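Local coordinates for salt-tolerant glutaminase (PDB 3AGD), which probably catalyses the hydrolysis of L-glutamine to L-glutamate and ammonium, at residues A117-Q122 with Y177-D182; R166-A171 with S183-V188; V76-A81 with H121-G126; A65-T70 with A189-Q194. All blocks are in the same frame, centred on the assembly; numbering follows the deposited sequence.

Interaction 1: A117-Q122 with Y177-D182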
loop_
_atom_site.group_PDB
_atom_site.type_symbol
_atom_site.label_atom_id
_atom_site.label_comp_id
_atom_site.label_asym_id
_atom_site.label_seq_id
_atom_site.Cartn_x
_atom_site.Cartn_y
_atom_site.Cartn_z
ATOM N N ALA A 117 -3.964 18.273 -15.832
ATOM C CA ALA A 117 -2.925 19.111 -15.240
ATOM C C ALA A 117 -3.209 20.589 -15.503
ATOM O O ALA A 117 -2.877 21.448 -14.685
ATOM C CB ALA A 117 -1.554 18.722 -15.800
ATOM N N LEU A 118 -3.824 20.874 -16.648
ATOM C CA LEU A 118 -4.180 22.241 -17.007
ATOM C C LEU A 118 -5.338 22.663 -16.107
ATOM O O LEU A 118 -5.393 23.801 -15.642
ATOM C CB LEU A 118 -4.598 22.318 -18.483
ATOM C CG LEU A 118 -3.488 22.097 -19.523
ATOM C CD1 LEU A 118 -4.103 21.826 -20.887
ATOM C CD2 LEU A 118 -2.570 23.320 -19.580
ATOM N N ALA A 119 -6.256 21.735 -15.857
ATOM C CA ALA A 119 -7.406 22.011 -14.999
ATOM C C ALA A 119 -6.930 22.287 -13.577
ATOM O O ALA A 119 -7.484 23.139 -12.885
ATOM C CB ALA A 119 -8.375 20.827 -15.009
ATOM N N VAL A 120 -5.902 21.557 -13.148
ATOM C CA VAL A 120 -5.331 21.724 -11.812
ATOM C C VAL A 120 -4.670 23.099 -11.649
ATOM O O VAL A 120 -4.862 23.770 -10.638
ATOM C CB VAL A 120 -4.274 20.631 -11.520
ATOM C CG1 VAL A 120 -3.390 21.047 -10.345
ATOM C CG2 VAL A 120 -4.972 19.305 -11.209
ATOM N N HIS A 121 -3.894 23.517 -12.642
ATOM C CA HIS A 121 -3.220 24.807 -12.566
ATOM C C HIS A 121 -4.235 25.947 -12.460
ATOM O O HIS A 121 -4.020 26.913 -11.731
ATOM C CB HIS A 121 -2.318 25.006 -13.785
ATOM C CG HIS A 121 -1.275 26.061 -13.591
ATOM N ND1 HIS A 121 -1.566 27.410 -13.604
ATOM C CD2 HIS A 121 0.048 25.965 -13.323
ATOM C CE1 HIS A 121 -0.466 28.097 -13.350
ATOM N NE2 HIS A 121 0.527 27.243 -13.175
ATOM N N GLN A 122 -5.346 25.807 -13.179
ATOM C CA GLN A 122 -6.425 26.790 -13.190
ATOM C C GLN A 122 -7.106 26.924 -11.824
ATOM O O GLN A 122 -7.726 27.944 -11.536
ATOM C CB GLN A 122 -7.468 26.398 -14.259
ATOM C CG GLN A 122 -8.839 27.092 -14.134
ATOM C CD GLN A 122 -8.877 28.486 -14.744
ATOM O OE1 GLN A 122 -9.095 28.647 -15.946
ATOM N NE2 GLN A 122 -8.658 29.497 -13.915
ATOM N N TYR A 177 -15.931 23.255 -22.454
ATOM C CA TYR A 177 -16.800 22.514 -21.544
ATOM C C TYR A 177 -16.865 23.110 -20.142
ATOM O O TYR A 177 -17.304 22.439 -19.206
ATOM C CB TYR A 177 -16.357 21.048 -21.439
ATOM C CG TYR A 177 -16.706 20.207 -22.645
ATOM C CD1 TYR A 177 -15.962 20.295 -23.819
ATOM C CD2 TYR A 177 -17.797 19.338 -22.618
ATOM C CE1 TYR A 177 -16.292 19.541 -24.939
ATOM C CE2 TYR A 177 -18.139 18.576 -23.736
ATOM C CZ TYR A 177 -17.381 18.683 -24.890
ATOM O OH TYR A 177 -17.705 17.930 -25.992
ATOM N N GLY A 178 -16.417 24.354 -19.996
ATOM C CA GLY A 178 -16.457 25.015 -18.700
ATOM C C GLY A 178 -15.452 24.556 -17.654
ATOM O O GLY A 178 -15.578 24.908 -16.481
ATOM N N VAL A 179 -14.455 23.776 -18.054
ATOM C CA VAL A 179 -13.452 23.302 -17.105
ATOM C C VAL A 179 -12.434 24.405 -16.820
ATOM O O VAL A 179 -11.888 24.483 -15.721
ATOM C CB VAL A 179 -12.730 22.047 -17.635
ATOM C CG1 VAL A 179 -11.608 21.636 -16.684
ATOM C CG2 VAL A 179 -13.730 20.912 -17.780
ATOM N N LEU A 180 -12.185 25.251 -17.817
ATOM C CA LEU A 180 -11.259 26.370 -17.672
ATOM C C LEU A 180 -12.041 27.665 -17.858
ATOM O O LEU A 180 -12.943 27.738 -18.693
ATOM C CB LEU A 180 -10.153 26.307 -18.723
ATOM C CG LEU A 180 -9.166 25.144 -18.667
ATOM C CD1 LEU A 180 -8.090 25.351 -19.722
ATOM C CD2 LEU A 180 -8.543 25.065 -17.290
ATOM N N GLN A 181 -11.690 28.691 -17.091
ATOM C CA GLN A 181 -12.383 29.967 -17.190
ATOM C C GLN A 181 -11.533 31.014 -17.900
ATOM O O GLN A 181 -12.035 31.766 -18.734
ATOM C CB GLN A 181 -12.776 30.458 -15.793
ATOM C CG GLN A 181 -13.742 29.530 -15.056
ATOM C CD GLN A 181 -13.141 28.161 -14.746
ATOM O OE1 GLN A 181 -13.618 27.131 -15.234
ATOM N NE2 GLN A 181 -12.096 28.145 -13.926
ATOM N N ASP A 182 -10.244 31.059 -17.573
ATOM C CA ASP A 182 -9.343 32.016 -18.200
ATOM C C ASP A 182 -8.925 31.539 -19.587
ATOM O O ASP A 182 -9.268 30.433 -19.996
ATOM C CB ASP A 182 -8.138 32.252 -17.295
ATOM C CG ASP A 182 -8.543 32.849 -15.958
ATOM O OD1 ASP A 182 -8.291 32.221 -14.907
ATOM O OD2 ASP A 182 -9.135 33.949 -15.960
HETATM O O HOH W 1 -10.300 23.878 -13.283
#
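Q122, near the C-terminal end of helix 114-123, sends its side-chain amide into the 177-182 loop, where Q181 and D182 take hold of it. OE1 of Q122 accepts two backbone N-H groups in succession: Q181 N at 2.8 Å, which sits well above the carbonyl plane, and D182 N at 3.1 Å, tilted only slightly from that plane. The other end of the amide donates: Q122 NE2 reaches D182 OD1 at 2.9 Å in a nearly straight bond (168°), with the carboxylate oxygen close to the amide plane and met on its anti side. Three bonds thus fix the rotation of the amide. The chain is bent at chi2 (82°), which turns CD toward the loop.

The tight part lies beneath this polar grip. L180 turns its CD2 methyl against Q122 CB (3.5 Å), while A119 CB meets V179 CG1 at 3.7 Å. Beside this packing, a water donates to both A119 O (2.9 Å) and V179 O. The far side is looser: Q181 is exposed, D182 is partly exposed, and the D182 carboxylate makes a further, long and weak ion pair with R134.

L118 adds little area here, but its side chain lies about 4 Å from that of Y191, a residue of the L-glutamate site. The loop itself is a helix-to-helix connection: helix 165-176 ends in a Schellman motif with G178 as C-prime residue, and the chain is then tied to helix 114-123 before helix 184-195 begins.

Interaction 2: R166-A171 with S183-V188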
loop_
_atom_site.group_PDB
_atom_site.type_symbol
_atom_site.label_atom_id
_atom_site.label_comp_id
_atom_site.label_asym_id
_atom_site.label_seq_id
_atom_site.Cartn_x
_atom_site.Cartn_y
_atom_site.Cartn_z
ATOM N N ARG A 166 -0.569 21.534 -29.138
ATOM C CA ARG A 166 -1.351 20.448 -28.558
ATOM C C ARG A 166 -1.946 20.837 -27.210
ATOM O O ARG A 166 -3.135 20.620 -26.970
ATOM C CB ARG A 166 -0.522 19.161 -28.413
ATOM C CG ARG A 166 -1.324 18.021 -27.766
ATOM C CD ARG A 166 -0.705 16.642 -27.956
ATOM N NE ARG A 166 -1.540 15.600 -27.356
ATOM C CZ ARG A 166 -1.675 15.394 -26.045
ATOM N NH1 ARG A 166 -1.020 16.151 -25.172
ATOM N NH2 ARG A 166 -2.490 14.443 -25.600
ATOM N N ASN A 167 -1.138 21.412 -26.322
ATOM C CA ASN A 167 -1.670 21.807 -25.017
ATOM C C ASN A 167 -2.680 22.945 -25.139
ATOM O O ASN A 167 -3.629 23.031 -24.350
ATOM C CB ASN A 167 -0.541 22.193 -24.054
ATOM C CG ASN A 167 0.139 20.979 -23.448
ATOM O OD1 ASN A 167 -0.516 19.981 -23.142
ATOM N ND2 ASN A 167 1.447 21.061 -23.261
ATOM N N LEU A 168 -2.469 23.823 -26.119
ATOM C CA LEU A 168 -3.390 24.930 -26.367
ATOM C C LEU A 168 -4.709 24.320 -26.854
ATOM O O LEU A 168 -5.792 24.810 -26.543
ATOM C CB LEU A 168 -2.813 25.870 -27.429
ATOM C CG LEU A 168 -1.695 26.811 -26.960
ATOM C CD1 LEU A 168 -0.932 27.399 -28.160
ATOM C CD2 LEU A 168 -2.308 27.908 -26.114
ATOM N N SER A 169 -4.609 23.234 -27.612
ATOM C CA SER A 169 -5.796 22.546 -28.106
ATOM C C SER A 169 -6.587 22.007 -26.919
ATOM O O SER A 169 -7.800 22.193 -26.832
ATOM C CB SER A 169 -5.403 21.385 -29.011
ATOM O OG SER A 169 -6.529 20.573 -29.276
ATOM N N LEU A 170 -5.893 21.337 -26.005
ATOM C CA LEU A 170 -6.545 20.785 -24.825
ATOM C C LEU A 170 -7.177 21.915 -24.012
ATOM O O LEU A 170 -8.329 21.818 -23.588
ATOM C CB LEU A 170 -5.535 20.019 -23.970
ATOM C CG LEU A 170 -4.845 18.818 -24.644
ATOM C CD1 LEU A 170 -3.853 18.182 -23.674
ATOM C CD2 LEU A 170 -5.893 17.790 -25.084
ATOM N N ALA A 171 -6.427 22.992 -23.812
ATOM C CA ALA A 171 -6.929 24.133 -23.058
ATOM C C ALA A 171 -8.204 24.699 -23.679
ATOM O O ALA A 171 -9.171 24.986 -22.970
ATOM C CB ALA A 171 -5.859 25.217 -22.968
ATOM N N SER A 183 -8.192 32.371 -20.320
ATOM C CA SER A 183 -7.794 32.006 -21.675
ATOM C C SER A 183 -6.907 30.777 -21.743
ATOM O O SER A 183 -6.191 30.452 -20.795
ATOM C CB SER A 183 -7.084 33.173 -22.365
ATOM O OG SER A 183 -5.809 33.395 -21.794
ATOM N N ALA A 184 -6.967 30.099 -22.885
ATOM C CA ALA A 184 -6.174 28.903 -23.123
ATOM C C ALA A 184 -4.697 29.267 -23.011
ATOM O O ALA A 184 -3.898 28.529 -22.430
ATOM C CB ALA A 184 -6.477 28.352 -24.514
ATOM N N GLU A 185 -4.350 30.423 -23.566
ATOM C CA GLU A 185 -2.980 30.909 -23.548
ATOM C C GLU A 185 -2.438 31.117 -22.128
ATOM O O GLU A 185 -1.288 30.778 -21.841
ATOM C CB GLU A 185 -2.894 32.219 -24.340
ATOM C CG GLU A 185 -1.508 32.829 -24.385
ATOM C CD GLU A 185 -0.526 32.000 -25.190
ATOM O OE1 GLU A 185 0.673 32.353 -25.209
ATOM O OE2 GLU A 185 -0.955 31.001 -25.809
ATOM N N GLU A 186 -3.269 31.668 -21.247
ATOM C CA GLU A 186 -2.872 31.936 -19.863
ATOM C C GLU A 186 -2.674 30.661 -19.042
ATOM O O GLU A 186 -1.763 30.574 -18.217
ATOM C CB GLU A 186 -3.919 32.815 -19.174
ATOM C CG GLU A 186 -3.574 33.206 -17.742
ATOM C CD GLU A 186 -4.689 33.989 -17.060
ATOM O OE1 GLU A 186 -5.278 34.872 -17.717
ATOM O OE2 GLU A 186 -4.966 33.730 -15.867
ATOM N N ILE A 187 -3.535 29.676 -19.259
ATOM C CA ILE A 187 -3.424 28.428 -18.519
ATOM C C ILE A 187 -2.264 27.589 -19.037
ATOM O O ILE A 187 -1.550 26.965 -18.260
ATOM C CB ILE A 187 -4.740 27.632 -18.591
ATOM C CG1 ILE A 187 -5.854 28.445 -17.925
ATOM C CG2 ILE A 187 -4.584 26.294 -17.891
ATOM C CD1 ILE A 187 -5.542 28.842 -16.475
ATOM N N VAL A 188 -2.059 27.584 -20.347
ATOM C CA VAL A 188 -0.954 26.824 -20.912
ATOM C C VAL A 188 0.378 27.433 -20.478
ATOM O O VAL A 188 1.320 26.705 -20.163
ATOM C CB VAL A 188 -1.029 26.790 -22.453
ATOM C CG1 VAL A 188 0.286 26.299 -23.039
ATOM C CG2 VAL A 188 -2.174 25.877 -22.889
#
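V188 of helix 184-195 lies against N167, L168 and A171 on one side of helix 165-176, and its side chain carries much of the contact. At its root, V188 CB is 4.0 Å from L168 CD2. From there V188 CG2, anti to the carbonyl carbon of its own residue, goes into the neighbouring helix and comes to 3.5 Å from N167 O. The same V188 CG2 meets A171 CB at 3.7 Å. It also touches L168 CD2 at 3.8 Å, the two side chains crossing at about a right angle. That methyl therefore rests on backbone as well as on side chains, while the carbonyl it touches is already taken by A171 N within its own helix.

Lower down, A171 CB and A184 CB meet at 3.5 Å. The axes of 166-171 and 184-188 come within 8.8 Å and cross at 120°, consistent with alanines at the meeting point. L168 closes the more open side, its CD2 methyl also touching E185 OE2 at 3.4 Å. S183 caps the start of the second helix by accepting from E186 N.

This is largely apolar packing, with a carboxylate oxygen at its rim. The hold comes from shape and buried methyls, not directional bonds, and N167, a residue of the L-glutamate site, keeps its OD1 for N114 ND2.

Interaction 3: V76-A81 with H121-G126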
loop_
_atom_site.group_PDB
_atom_site.type_symbol
_atom_site.label_atom_id
_atom_site.label_comp_id
_atom_site.label_asym_id
_atom_site.label_seq_id
_atom_site.Cartn_x
_atom_site.Cartn_y
_atom_site.Cartn_z
ATOM N N VAL A 76 -5.331 21.492 -1.354
ATOM C CA VAL A 76 -5.136 22.289 -0.149
ATOM C C VAL A 76 -5.845 23.634 -0.281
ATOM O O VAL A 76 -6.548 24.073 0.621
ATOM C CB VAL A 76 -3.639 22.573 0.101
ATOM C CG1 VAL A 76 -3.483 23.659 1.166
ATOM C CG2 VAL A 76 -2.942 21.303 0.550
ATOM N N ASP A 77 -5.671 24.279 -1.427
ATOM C CA ASP A 77 -6.261 25.589 -1.648
ATOM C C ASP A 77 -7.758 25.675 -1.844
ATOM O O ASP A 77 -8.394 26.581 -1.317
ATOM C CB ASP A 77 -5.587 26.274 -2.836
ATOM C CG ASP A 77 -4.123 26.554 -2.585
ATOM O OD1 ASP A 77 -3.773 26.854 -1.426
ATOM O OD2 ASP A 77 -3.327 26.488 -3.547
ATOM N N ARG A 78 -8.328 24.743 -2.599
ATOM C CA ARG A 78 -9.756 24.801 -2.894
ATOM C C ARG A 78 -10.632 23.734 -2.249
ATOM O O ARG A 78 -11.855 23.843 -2.278
ATOM C CB ARG A 78 -9.944 24.766 -4.415
ATOM C CG ARG A 78 -9.151 25.840 -5.151
ATOM C CD ARG A 78 -9.772 27.220 -4.971
ATOM N NE ARG A 78 -10.799 27.493 -5.968
ATOM C CZ ARG A 78 -10.551 27.676 -7.261
ATOM N NH1 ARG A 78 -9.312 27.622 -7.722
ATOM N NH2 ARG A 78 -11.547 27.909 -8.100
ATOM N N GLY A 79 -10.016 22.715 -1.659
ATOM C CA GLY A 79 -10.794 21.649 -1.050
ATOM C C GLY A 79 -11.119 20.579 -2.083
ATOM O O GLY A 79 -11.079 20.836 -3.289
ATOM N N PHE A 80 -11.450 19.379 -1.620
ATOM C CA PHE A 80 -11.758 18.267 -2.520
ATOM C C PHE A 80 -12.950 18.447 -3.458
ATOM O O PHE A 80 -12.857 18.147 -4.652
ATOM C CB PHE A 80 -11.956 16.981 -1.712
ATOM C CG PHE A 80 -10.677 16.342 -1.276
ATOM C CD1 PHE A 80 -9.877 16.942 -0.313
ATOM C CD2 PHE A 80 -10.254 15.148 -1.855
ATOM C CE1 PHE A 80 -8.664 16.363 0.071
ATOM C CE2 PHE A 80 -9.044 14.560 -1.480
ATOM C CZ PHE A 80 -8.247 15.168 -0.516
ATOM N N ALA A 81 -14.070 18.923 -2.928
ATOM C CA ALA A 81 -15.264 19.096 -3.749
ATOM C C ALA A 81 -15.011 19.967 -4.973
ATOM O O ALA A 81 -15.397 19.613 -6.092
ATOM C CB ALA A 81 -16.396 19.683 -2.908
ATOM N N HIS A 121 -3.894 23.517 -12.642
ATOM C CA HIS A 121 -3.220 24.807 -12.566
ATOM C C HIS A 121 -4.235 25.947 -12.460
ATOM O O HIS A 121 -4.020 26.913 -11.731
ATOM C CB HIS A 121 -2.318 25.006 -13.785
ATOM C CG HIS A 121 -1.275 26.061 -13.591
ATOM N ND1 HIS A 121 -1.566 27.410 -13.604
ATOM C CD2 HIS A 121 0.048 25.965 -13.323
ATOM C CE1 HIS A 121 -0.466 28.097 -13.350
ATOM N NE2 HIS A 121 0.527 27.243 -13.175
ATOM N N GLN A 122 -5.346 25.807 -13.179
ATOM C CA GLN A 122 -6.425 26.790 -13.190
ATOM C C GLN A 122 -7.106 26.924 -11.824
ATOM O O GLN A 122 -7.726 27.944 -11.536
ATOM C CB GLN A 122 -7.468 26.398 -14.259
ATOM C CG GLN A 122 -8.839 27.092 -14.134
ATOM C CD GLN A 122 -8.877 28.486 -14.744
ATOM O OE1 GLN A 122 -9.095 28.647 -15.946
ATOM N NE2 GLN A 122 -8.658 29.497 -13.915
ATOM N N LEU A 123 -6.981 25.899 -10.987
ATOM C CA LEU A 123 -7.602 25.895 -9.659
ATOM C C LEU A 123 -6.689 26.350 -8.529
ATOM O O LEU A 123 -7.159 26.682 -7.445
ATOM C CB LEU A 123 -8.075 24.480 -9.306
ATOM C CG LEU A 123 -9.225 23.818 -10.064
ATOM C CD1 LEU A 123 -9.100 22.296 -9.945
ATOM C CD2 LEU A 123 -10.556 24.311 -9.515
ATOM N N LEU A 124 -5.389 26.356 -8.796
ATOM C CA LEU A 124 -4.360 26.671 -7.808
ATOM C C LEU A 124 -4.550 27.540 -6.561
ATOM O O LEU A 124 -4.339 27.051 -5.456
ATOM C CB LEU A 124 -3.085 27.110 -8.534
ATOM C CG LEU A 124 -2.336 25.856 -8.998
ATOM C CD1 LEU A 124 -1.032 26.222 -9.674
ATOM C CD2 LEU A 124 -2.088 24.959 -7.783
ATOM N N VAL A 125 -4.930 28.802 -6.691
ATOM C CA VAL A 125 -5.059 29.641 -5.499
ATOM C C VAL A 125 -6.494 29.910 -5.058
ATOM O O VAL A 125 -6.822 29.809 -3.877
ATOM C CB VAL A 125 -4.337 30.991 -5.718
ATOM C CG1 VAL A 125 -4.535 31.907 -4.521
ATOM C CG2 VAL A 125 -2.861 30.741 -5.950
ATOM N N GLY A 126 -7.339 30.257 -6.018
ATOM C CA GLY A 126 -8.725 30.553 -5.721
ATOM C C GLY A 126 -9.441 30.927 -7.005
ATOM O O GLY A 126 -8.813 30.985 -8.063
HETATM O O HOH W 2 -10.324 28.352 -10.367
#
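R78 folds its side chain back over the end of helix 114-123, placing the guanidinium between L123 and G126. Two consecutive bends do this: chi2 of -74° turns CD, and chi3 of -87° turns NE, so the chain curls instead of stretching out. The flat group is sandwiched. G126 C lies 3.3 Å above one face, over its centre; L123 CD2 lies 3.7 Å above the opposite face, offset toward the rim, on a side chain that crosses R78 at about a right angle.

R78 NH1 donates to L123 O, although the modelled 2.4 Å is very short and its geometry doubtful. R78 NH2 passes a bond to a water at 2.6 Å, lying in the guanidinium plane, and that water donates to Q122 O at 2.9 Å. A positive group among the last carbonyls of a helix would be expected to suit the helix dipole.

D77 turns its CB toward the same turn, but its carboxylate is paired with R137. The contact thus joins the C-terminal ends of helices 67-78 and 114-123. Helix 131-146 borders it through R137 and through R134, which donates to G126 O, while F80 packs on helix 227-240.

Interaction 4: A65-T70 with A189-Q194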
loop_
_atom_site.group_PDB
_atom_site.type_symbol
_atom_site.label_atom_id
_atom_site.label_comp_id
_atom_site.label_asym_id
_atom_site.label_seq_id
_atom_site.Cartn_x
_atom_site.Cartn_y
_atom_site.Cartn_z
ATOM N N ALA A 65 6.554 15.644 -13.755
ATOM C CA ALA A 65 6.700 15.208 -12.369
ATOM C C ALA A 65 6.262 16.340 -11.440
ATOM O O ALA A 65 6.329 16.224 -10.219
ATOM C CB ALA A 65 8.139 14.804 -12.079
ATOM N N SER A 66 5.804 17.434 -12.036
ATOM C CA SER A 66 5.323 18.583 -11.277
ATOM C C SER A 66 3.848 18.373 -10.957
ATOM O O SER A 66 3.327 18.898 -9.975
ATOM C CB SER A 66 5.447 19.855 -12.112
ATOM O OG SER A 66 4.499 19.845 -13.171
ATOM N N LYS A 67 3.185 17.597 -11.804
ATOM C CA LYS A 67 1.756 17.337 -11.677
ATOM C C LYS A 67 1.237 16.893 -10.309
ATOM O O LYS A 67 0.235 17.418 -9.827
ATOM C CB LYS A 67 1.332 16.351 -12.766
ATOM C CG LYS A 67 1.479 16.939 -14.169
ATOM C CD LYS A 67 1.193 15.911 -15.246
ATOM C CE LYS A 67 1.260 16.536 -16.633
ATOM N NZ LYS A 67 1.025 15.519 -17.688
ATOM N N PRO A 68 1.900 15.924 -9.662
ATOM C CA PRO A 68 1.374 15.528 -8.354
ATOM C C PRO A 68 1.432 16.633 -7.311
ATOM O O PRO A 68 0.592 16.694 -6.411
ATOM C CB PRO A 68 2.230 14.315 -7.982
ATOM C CG PRO A 68 3.473 14.488 -8.787
ATOM C CD PRO A 68 2.983 15.025 -10.093
ATOM N N PHE A 69 2.405 17.524 -7.447
ATOM C CA PHE A 69 2.566 18.607 -6.485
ATOM C C PHE A 69 1.582 19.760 -6.655
ATOM O O PHE A 69 1.066 20.284 -5.668
ATOM C CB PHE A 69 4.020 19.081 -6.515
ATOM C CG PHE A 69 4.999 17.964 -6.288
ATOM C CD1 PHE A 69 5.867 17.556 -7.299
ATOM C CD2 PHE A 69 4.989 17.255 -5.089
ATOM C CE1 PHE A 69 6.705 16.457 -7.123
ATOM C CE2 PHE A 69 5.823 16.151 -4.902
ATOM C CZ PHE A 69 6.684 15.749 -5.922
ATOM N N THR A 70 1.301 20.149 -7.892
ATOM C CA THR A 70 0.339 21.223 -8.113
ATOM C C THR A 70 -1.045 20.698 -7.739
ATOM O O THR A 70 -1.893 21.441 -7.247
ATOM C CB THR A 70 0.331 21.699 -9.587
ATOM O OG1 THR A 70 0.303 20.568 -10.461
ATOM C CG2 THR A 70 1.560 22.532 -9.886
ATOM N N ALA A 189 0.453 28.762 -20.445
ATOM C CA ALA A 189 1.685 29.438 -20.045
ATOM C C ALA A 189 2.065 29.074 -18.611
ATOM O O ALA A 189 3.235 28.837 -18.313
ATOM C CB ALA A 189 1.527 30.961 -20.184
ATOM N N GLY A 190 1.076 29.033 -17.725
ATOM C CA GLY A 190 1.343 28.686 -16.340
ATOM C C GLY A 190 1.784 27.239 -16.198
ATOM O O GLY A 190 2.692 26.923 -15.430
ATOM N N TYR A 191 1.141 26.351 -16.942
ATOM C CA TYR A 191 1.483 24.936 -16.894
ATOM C C TYR A 191 2.883 24.703 -17.468
ATOM O O TYR A 191 3.656 23.899 -16.944
ATOM C CB TYR A 191 0.450 24.125 -17.677
ATOM C CG TYR A 191 0.857 22.690 -17.924
ATOM C CD1 TYR A 191 0.911 21.771 -16.880
ATOM C CD2 TYR A 191 1.216 22.260 -19.200
ATOM C CE1 TYR A 191 1.318 20.457 -17.101
ATOM C CE2 TYR A 191 1.624 20.952 -19.432
ATOM C CZ TYR A 191 1.677 20.058 -18.379
ATOM O OH TYR A 191 2.121 18.777 -18.599
ATOM N N VAL A 192 3.213 25.402 -18.548
ATOM C CA VAL A 192 4.532 25.242 -19.146
ATOM C C VAL A 192 5.613 25.741 -18.189
ATOM O O VAL A 192 6.669 25.122 -18.058
ATOM C CB VAL A 192 4.643 25.995 -20.488
ATOM C CG1 VAL A 192 6.078 25.932 -21.006
ATOM C CG2 VAL A 192 3.697 25.366 -21.515
ATOM N N ALA A 193 5.343 26.855 -17.517
ATOM C CA ALA A 193 6.293 27.431 -16.570
ATOM C C ALA A 193 6.476 26.466 -15.402
ATOM O O ALA A 193 7.577 26.279 -14.891
ATOM C CB ALA A 193 5.775 28.761 -16.069
ATOM N N GLN A 194 5.372 25.860 -14.997
ATOM C CA GLN A 194 5.353 24.893 -13.910
ATOM C C GLN A 194 6.281 23.730 -14.249
ATOM O O GLN A 194 7.026 23.242 -13.394
ATOM C CB GLN A 194 3.912 24.410 -13.731
ATOM C CG GLN A 194 3.712 23.085 -13.030
ATOM C CD GLN A 194 2.276 22.598 -13.171
ATOM O OE1 GLN A 194 1.337 23.397 -13.119
ATOM N NE2 GLN A 194 2.099 21.291 -13.342
HETATM O O HOH W 3 -0.861 20.530 -12.900
#
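K67 and Y191 meet at the L-glutamate site, in what looks like the SxxK arrangement of the serine beta-lactamase clan, with S64 and K67 on one side and Y191 facing them from helix 184-195. The lysine chain is extended beyond CG, and its CE comes to 3.1 Å from Y191 OH, approaching near the plane of the ring at its edge; K67 NZ stands farther from that hydroxyl, at 3.6 Å. NZ has its partners elsewhere: N114 OD1, M112 O and, weakly, S64 OG. Y191, S64 and N114 are all seen to bind L-glutamate.

Beside this pair, Q194 makes the direct polar bond. Its chain is also extended beyond CG, and NE2 donates to S66 OG at 2.8 Å in an almost straight bond (167°), with the hydroxyl oxygen in the amide plane. A chi1 of 71° turns S66 OG between its backbone N and carbonyl carbon, where it meets that N-H; Q63 O holds it in turn. T70 and Q194 reach toward each other tip to tip: T70 CG2 touches Q194 OE1 at 3.4 Å, and a water links T70 OG1 (2.7 Å) to Q194 NE2 (3.1 Å).

The amide is unevenly served. Both partners of NE2, hydroxyl and water, are well placed, whereas OE1 is buried with no hydrogen-bond partner in the model. The direct polar tie between the segments is therefore the second-shell S66-Q194 bond, with the T70 water bridge beside it, while K67 NZ is held by N114 and M112, and weakly by S64.

In the fold
Of the four, interaction 4 closes the longest loop, from 65-70 to 189-194, and the other three are nested within it. Interaction 3 closes before interaction 2 opens, whereas the segments of interactions 1 and 2 alternate. Helix 67-78 serves interactions 3 and 4, helix 114-123 serves 1 and 3, and helix 184-195 serves 2 and 4. Centres of interactions 1 and 2 lie about 9 Å apart, those of 1 and 3 about 11 Å, and those of 2 and 3 about 19 Å. Together they knit the helical part of the glutaminase region, bringing Y191 of the L-glutamate site near both K67 and N167, with no strand among these segments.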